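PDB 5AEG: sulfoquinovosidase, which hydrolyses plant sulfolipids of the sulfoquinovosyl diacylglyceride type, and simple sulfoquinovosides, to release sulfoquinovose for use as a carbon and sulfur source. Local coordinates for residues Q160-V163 / T164-D168. Residues are numbered along the deposited sequence; the frame is centred on the assembly and turned at random.
Sequences QTYV and TWQAD
Gln166 lays its carboxamide flat over one face of the Tyr162 ring one helical turn earlier, the amide and ring planes only 13° apart. OE1 lies offset toward the rim, 3.4 Å from Tyr162 CE2, while CG of Gln166 makes a CH-pi contact 4.1 Å from the ring centroid. Tyr162 reaches this place because CG stands anti to its backbone N (chi1 -180°), which swings the ring back from the direction of CB, outward from the helix and level with the next turn. Trp165 meets it obliquely, its benzo carbon CE3 3.8 Å from Tyr162 CE1.

The hydroxyls of Thr161 and Thr164 come together, OG1 to OG1 at 2.7 Å, and both are hydrogen-bonded to the carbonyl O of Asn158. Thr161 occupies the N-cap position without a side-chain capping bond; its own carbonyl O takes Trp165 N at 3.3 Å. The next bond, Gln166 N to Tyr162 O, is shorter at 2.9 Å and nearly straight.

This is the start of helix 162-169, which follows strand 145-148 in the N-terminal galactose mutarotase-like region. The side chain of Val163 touches Val155, Asn474 and Met514, near the calcium site and the proposed proton donor Asp472, and Gln166 touches Phe512, in the loop after strand 501-505.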
loop_
_atom_site.group_PDB
_atom_site.type_symbol
_atom_site.label_atom_id
_atom_site.label_comp_id
_atom_site.label_asym_id
_atom_site.label_seq_id
_atom_site.Cartn_x
_atom_site.Cartn_y
_atom_site.Cartn_z
ATOM N N GLN A 160 -22.129 7.970 -2.302
ATOM C CA GLN A 160 -22.779 9.240 -2.109
ATOM C C GLN A 160 -22.030 10.442 -2.574
ATOM O O GLN A 160 -22.477 11.526 -2.300
ATOM C CB GLN A 160 -23.201 9.366 -0.649
ATOM C CG GLN A 160 -24.061 8.154 -0.321
ATOM C CD GLN A 160 -24.973 8.437 0.803
ATOM O OE1 GLN A 160 -26.180 8.430 0.637
ATOM N NE2 GLN A 160 -24.405 8.755 1.947
ATOM N N THR A 161 -20.929 10.307 -3.308
ATOM C CA THR A 161 -20.307 11.507 -3.885
ATOM C C THR A 161 -20.429 11.476 -5.378
ATOM O O THR A 161 -20.473 10.420 -6.020
ATOM C CB THR A 161 -18.827 11.696 -3.433
ATOM O OG1 THR A 161 -17.998 10.693 -4.010
ATOM C CG2 THR A 161 -18.745 11.692 -1.976
ATOM N N TYR A 162 -20.478 12.664 -5.940
ATOM C CA TYR A 162 -20.776 12.851 -7.363
ATOM C C TYR A 162 -19.765 12.283 -8.291
ATOM O O TYR A 162 -20.083 11.617 -9.296
ATOM C CB TYR A 162 -21.012 14.359 -7.591
ATOM C CG TYR A 162 -21.343 14.748 -9.002
ATOM C CD1 TYR A 162 -22.401 14.149 -9.677
ATOM C CD2 TYR A 162 -20.638 15.779 -9.650
ATOM C CE1 TYR A 162 -22.707 14.495 -10.965
ATOM C CE2 TYR A 162 -20.958 16.141 -10.956
ATOM C CZ TYR A 162 -21.995 15.501 -11.591
ATOM O OH TYR A 162 -22.345 15.776 -12.873
ATOM N N VAL A 163 -18.495 12.428 -7.945
ATOM C CA VAL A 163 -17.438 11.892 -8.794
ATOM C C VAL A 163 -17.538 10.346 -8.877
ATOM O O VAL A 163 -17.270 9.718 -9.913
ATOM C CB VAL A 163 -16.070 12.399 -8.282
ATOM C CG1 VAL A 163 -14.927 11.622 -8.863
ATOM C CG2 VAL A 163 -15.922 13.901 -8.657
ATOM N N THR A 164 -17.854 9.752 -7.745
ATOM C CA THR A 164 -17.973 8.269 -7.710
ATOM C C THR A 164 -19.096 7.802 -8.696
ATOM O O THR A 164 -18.894 6.821 -9.478
ATOM C CB THR A 164 -18.289 7.789 -6.316
ATOM O OG1 THR A 164 -17.371 8.417 -5.372
ATOM C CG2 THR A 164 -18.226 6.257 -6.249
ATOM N N TRP A 165 -20.195 8.497 -8.661
ATOM C CA TRP A 165 -21.355 8.176 -9.522
ATOM C C TRP A 165 -20.980 8.341 -10.977
ATOM O O TRP A 165 -21.252 7.462 -11.837
ATOM C CB TRP A 165 -22.556 9.034 -9.154
ATOM C CG TRP A 165 -23.672 8.847 -10.164
ATOM C CD1 TRP A 165 -24.547 7.823 -10.213
ATOM C CD2 TRP A 165 -23.989 9.706 -11.262
ATOM N NE1 TRP A 165 -25.384 7.962 -11.325
ATOM C CE2 TRP A 165 -25.056 9.109 -11.977
ATOM C CE3 TRP A 165 -23.454 10.895 -11.735
ATOM C CZ2 TRP A 165 -25.606 9.691 -13.147
ATOM C CZ3 TRP A 165 -24.015 11.483 -12.910
ATOM C CH2 TRP A 165 -25.073 10.853 -13.596
ATOM N N GLN A 166 -20.322 9.458 -11.288
ATOM C CA GLN A 166 -19.781 9.633 -12.646
ATOM C C GLN A 166 -18.830 8.532 -13.146
ATOM O O GLN A 166 -18.972 7.983 -14.286
ATOM C CB GLN A 166 -19.065 10.985 -12.778
ATOM C CG GLN A 166 -19.951 12.180 -12.622
ATOM C CD GLN A 166 -19.170 13.478 -12.737
ATOM O OE1 GLN A 166 -18.485 13.905 -11.804
ATOM N NE2 GLN A 166 -19.153 14.018 -13.907
ATOM N N ALA A 167 -17.873 8.142 -12.287
ATOM C CA ALA A 167 -16.899 7.119 -12.658
ATOM C C ALA A 167 -17.632 5.772 -12.824
ATOM O O ALA A 167 -17.249 4.982 -13.642
ATOM C CB ALA A 167 -15.834 7.017 -11.564
ATOM N N ASP A 168 -18.626 5.525 -11.984
ATOM C CA ASP A 168 -19.410 4.250 -12.062
ATOM C C ASP A 168 -20.256 4.159 -13.345
ATOM O O ASP A 168 -20.537 3.068 -13.786
ATOM C CB ASP A 168 -20.372 4.120 -10.875
ATOM C CG ASP A 168 -19.740 3.466 -9.653
ATOM O OD1 ASP A 168 -18.636 2.924 -9.797
ATOM O OD2 ASP A 168 -20.404 3.490 -8.559
#